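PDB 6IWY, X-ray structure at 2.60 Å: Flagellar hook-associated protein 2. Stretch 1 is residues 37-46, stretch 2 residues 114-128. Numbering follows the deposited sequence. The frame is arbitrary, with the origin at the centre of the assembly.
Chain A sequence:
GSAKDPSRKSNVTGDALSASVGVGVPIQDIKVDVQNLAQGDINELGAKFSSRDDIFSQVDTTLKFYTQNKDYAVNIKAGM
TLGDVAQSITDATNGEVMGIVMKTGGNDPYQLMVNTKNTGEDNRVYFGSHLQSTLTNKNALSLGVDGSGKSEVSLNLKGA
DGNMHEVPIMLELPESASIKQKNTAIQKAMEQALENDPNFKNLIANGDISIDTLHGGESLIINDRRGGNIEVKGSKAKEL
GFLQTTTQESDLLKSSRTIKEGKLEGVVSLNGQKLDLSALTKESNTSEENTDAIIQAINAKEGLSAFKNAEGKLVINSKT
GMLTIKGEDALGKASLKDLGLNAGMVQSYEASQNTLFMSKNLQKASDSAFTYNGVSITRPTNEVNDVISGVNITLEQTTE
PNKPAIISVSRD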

# COMPACT_ATOMS: atom_id res chain seq x y z
N LEU A 37 -4.39 13.02 21.19
CA LEU A 37 -2.94 13.00 21.16
C LEU A 37 -2.48 12.49 19.82
O LEU A 37 -3.12 11.63 19.21
CB LEU A 37 -2.42 12.05 22.22
CG LEU A 37 -2.49 12.45 23.69
CD1 LEU A 37 -1.95 11.31 24.57
CD2 LEU A 37 -1.69 13.74 23.89
N ALA A 38 -1.34 12.99 19.38
CA ALA A 38 -0.71 12.51 18.16
C ALA A 38 -0.21 11.08 18.37
O ALA A 38 0.25 10.74 19.45
CB ALA A 38 0.46 13.46 17.74
N GLN A 39 -0.33 10.25 17.32
CA GLN A 39 -0.09 8.81 17.36
C GLN A 39 0.67 8.36 16.12
O GLN A 39 0.48 8.90 15.05
CB GLN A 39 -1.43 8.06 17.37
CG GLN A 39 -2.06 7.76 18.76
CD GLN A 39 -3.55 7.43 18.66
OE1 GLN A 39 -3.99 6.68 17.78
NE2 GLN A 39 -4.36 8.04 19.53
N GLY A 40 1.54 7.38 16.26
CA GLY A 40 2.07 6.64 15.11
C GLY A 40 1.11 5.50 14.76
O GLY A 40 0.13 5.26 15.45
N ASP A 41 1.43 4.78 13.69
CA ASP A 41 0.61 3.69 13.19
C ASP A 41 1.09 2.37 13.80
O ASP A 41 2.28 2.19 14.01
CB ASP A 41 0.76 3.64 11.66
CG ASP A 41 -0.52 3.25 10.93
OD1 ASP A 41 -0.46 2.23 10.20
OD2 ASP A 41 -1.56 3.96 11.06
N ILE A 42 0.19 1.44 14.08
CA ILE A 42 0.63 0.13 14.56
C ILE A 42 -0.13 -0.93 13.82
O ILE A 42 -1.34 -0.97 13.91
CB ILE A 42 0.40 -0.07 16.09
CG1 ILE A 42 1.22 0.93 16.90
CG2 ILE A 42 0.78 -1.51 16.51
CD1 ILE A 42 0.83 0.94 18.37
N ASN A 43 0.58 -1.80 13.12
CA ASN A 43 -0.06 -2.81 12.29
C ASN A 43 0.53 -4.15 12.55
O ASN A 43 1.75 -4.28 12.82
CB ASN A 43 0.20 -2.53 10.83
CG ASN A 43 -0.29 -1.20 10.42
OD1 ASN A 43 -1.49 -0.99 10.27
ND2 ASN A 43 0.63 -0.27 10.23
N GLU A 44 -0.31 -5.16 12.46
CA GLU A 44 0.18 -6.51 12.41
C GLU A 44 0.28 -6.86 10.96
O GLU A 44 -0.59 -6.52 10.21
CB GLU A 44 -0.81 -7.47 13.07
CG GLU A 44 -0.89 -7.34 14.55
CD GLU A 44 -2.09 -8.04 15.08
OE1 GLU A 44 -2.83 -8.63 14.26
OE2 GLU A 44 -2.33 -7.99 16.30
N LEU A 45 1.33 -7.56 10.58
CA LEU A 45 1.47 -8.05 9.23
C LEU A 45 1.97 -9.50 9.29
O LEU A 45 2.93 -9.78 9.96
CB LEU A 45 2.46 -7.17 8.46
CG LEU A 45 2.90 -7.60 7.06
CD1 LEU A 45 1.82 -7.28 6.03
CD2 LEU A 45 4.25 -6.98 6.65
N GLY A 46 1.29 -10.42 8.61
CA GLY A 46 1.80 -11.76 8.45
C GLY A 46 1.21 -12.64 9.51
O GLY A 46 0.42 -12.17 10.34
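Stretch 2, residues 114-128: VNTKNTGEDNRVYFG

Strand 114-116 of stretch 2 runs antiparallel to strand 42-45, axes 4.8 Å apart at closest, 161° between their directions; the chain then loops back, bringing Val125 and Phe127 against the side chains of Asp41, Asn43 and Leu45. In the extended lead-in, the small Ala38 points toward stretch 2, its CB 3.5 Å from Thr119 OG1, and Gln39 O accepts a weak hydrogen bond from Gly120 N (3.0 Å). Gly40 suits a tight passage, for its CA lies 3.2 Å from Thr116 OG1, and a CB there would clash with that oxygen. Asp41 works through backbone and side chain alike: its N donates to Thr116 OG1 (2.8 Å), its O accepts from Thr116 N (3.2 Å), and its OD1 takes a weak bond from Val125 N (3.2 Å). Ile42, beta-branched and at home in a strand, pairs with Asn115 without backbone hydrogen bonds, CA to CA 4.5 Å. Asn43 O accepts from Val114 N (2.8 Å), and Asn43 N donates to Val114 O (3.1 Å). Its ND2 reaches both Val114 O (3.2 Å) and Asp41 OD1 (2.7 Å), which suits a buried asparagine. Glu44 points away, partly exposed, where its charge can meet solvent. Buried, apolar Leu45 points toward stretch 2, CB 3.8 Å from Val114 CG2 and CD1 4.3 Å from Phe127 CE2.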

# COMPACT_ATOMS: atom_id res chain seq x y z
N VAL A 114 4.46 -3.77 12.14
CA VAL A 114 5.00 -2.73 11.27
C VAL A 114 4.46 -1.45 11.84
O VAL A 114 3.27 -1.17 11.73
CB VAL A 114 4.47 -2.88 9.83
CG1 VAL A 114 5.04 -1.80 8.94
CG2 VAL A 114 4.80 -4.26 9.31
N ASN A 115 5.33 -0.71 12.52
CA ASN A 115 4.93 0.50 13.24
C ASN A 115 5.72 1.70 12.74
O ASN A 115 6.93 1.58 12.51
CB ASN A 115 5.22 0.32 14.73
CG ASN A 115 4.48 -0.89 15.35
OD1 ASN A 115 3.64 -1.52 14.70
ND2 ASN A 115 4.80 -1.20 16.60
N THR A 116 5.07 2.87 12.63
CA THR A 116 5.78 4.09 12.22
C THR A 116 6.66 4.71 13.30
O THR A 116 6.40 4.61 14.47
CB THR A 116 4.85 5.18 11.71
OG1 THR A 116 3.93 5.60 12.72
CG2 THR A 116 4.09 4.70 10.47
N LYS A 117 7.73 5.36 12.87
CA LYS A 117 8.61 6.10 13.76
C LYS A 117 7.98 7.42 14.21
O LYS A 117 8.29 7.93 15.28
CB LYS A 117 9.93 6.40 13.06
CG LYS A 117 11.01 6.94 13.99
CD LYS A 117 12.22 7.40 13.18
CE LYS A 117 13.12 8.32 14.00
NZ LYS A 117 14.55 8.10 13.65
N ASN A 118 7.09 7.94 13.38
CA ASN A 118 6.51 9.25 13.56
C ASN A 118 5.04 9.25 13.79
O ASN A 118 4.32 8.33 13.37
CB ASN A 118 6.75 10.05 12.30
CG ASN A 118 8.01 10.78 12.34
OD1 ASN A 118 8.36 11.35 13.36
ND2 ASN A 118 8.73 10.79 11.22
N THR A 119 4.57 10.32 14.40
CA THR A 119 3.16 10.48 14.68
C THR A 119 2.48 11.28 13.60
O THR A 119 3.10 11.66 12.63
CB THR A 119 2.97 11.20 16.01
OG1 THR A 119 3.32 12.57 15.85
CG2 THR A 119 3.84 10.57 17.10
N GLY A 120 1.19 11.53 13.77
CA GLY A 120 0.43 12.36 12.82
C GLY A 120 -0.21 11.58 11.66
O GLY A 120 0.33 10.59 11.17
N GLU A 121 -1.35 12.09 11.22
CA GLU A 121 -2.12 11.54 10.11
C GLU A 121 -1.36 11.11 8.85
O GLU A 121 -1.67 10.07 8.29
CB GLU A 121 -3.14 12.58 9.69
CG GLU A 121 -4.27 12.00 8.91
CD GLU A 121 -5.36 13.00 8.62
OE1 GLU A 121 -6.51 12.55 8.53
OE2 GLU A 121 -5.07 14.22 8.47
N ASP A 122 -0.40 11.91 8.40
CA ASP A 122 0.40 11.56 7.21
C ASP A 122 1.19 10.25 7.33
O ASP A 122 1.85 9.83 6.38
CB ASP A 122 1.40 12.68 6.88
CG ASP A 122 0.73 13.94 6.36
OD1 ASP A 122 -0.52 13.95 6.20
OD2 ASP A 122 1.47 14.93 6.09
N ASN A 123 1.14 9.59 8.48
CA ASN A 123 1.92 8.35 8.64
C ASN A 123 1.10 7.10 8.70
O ASN A 123 1.55 6.10 9.20
CB ASN A 123 2.87 8.44 9.84
CG ASN A 123 4.01 9.40 9.59
OD1 ASN A 123 5.03 9.02 9.02
ND2 ASN A 123 3.84 10.65 10.00
N ARG A 124 -0.11 7.13 8.16
CA ARG A 124 -0.87 5.89 8.11
C ARG A 124 -0.11 5.02 7.13
O ARG A 124 0.55 5.57 6.24
CB ARG A 124 -2.31 6.15 7.72
CG ARG A 124 -3.03 6.91 8.81
CD ARG A 124 -4.47 7.18 8.47
NE ARG A 124 -5.29 5.97 8.51
CZ ARG A 124 -6.58 5.92 8.16
NH1 ARG A 124 -7.21 7.02 7.76
NH2 ARG A 124 -7.25 4.75 8.25
N VAL A 125 -0.09 3.71 7.35
CA VAL A 125 0.52 2.80 6.39
C VAL A 125 -0.55 2.11 5.53
O VAL A 125 -1.41 1.43 6.03
CB VAL A 125 1.37 1.75 7.05
CG1 VAL A 125 1.87 0.79 6.01
CG2 VAL A 125 2.57 2.35 7.76
N TYR A 126 -0.50 2.30 4.23
CA TYR A 126 -1.49 1.71 3.36
C TYR A 126 -0.78 0.62 2.62
O TYR A 126 0.13 0.91 1.88
CB TYR A 126 -2.05 2.74 2.40
CG TYR A 126 -2.91 3.74 3.11
CD1 TYR A 126 -2.42 4.99 3.45
CD2 TYR A 126 -4.19 3.42 3.48
CE1 TYR A 126 -3.22 5.91 4.14
CE2 TYR A 126 -4.98 4.31 4.15
CZ TYR A 126 -4.49 5.55 4.48
OH TYR A 126 -5.32 6.41 5.16
N PHE A 127 -1.16 -0.63 2.86
CA PHE A 127 -0.54 -1.76 2.19
C PHE A 127 -1.18 -1.92 0.84
O PHE A 127 -2.32 -1.57 0.67
CB PHE A 127 -0.72 -3.03 3.03
CG PHE A 127 -0.00 -2.96 4.32
CD1 PHE A 127 -0.68 -2.66 5.49
CD2 PHE A 127 1.36 -3.16 4.37
CE1 PHE A 127 -0.00 -2.57 6.68
CE2 PHE A 127 2.05 -3.06 5.55
CZ PHE A 127 1.38 -2.76 6.71
N GLY A 128 -0.41 -2.40 -0.12
CA GLY A 128 -0.92 -2.72 -1.45
C GLY A 128 -0.93 -1.49 -2.35
O GLY A 128 0.02 -0.72 -2.34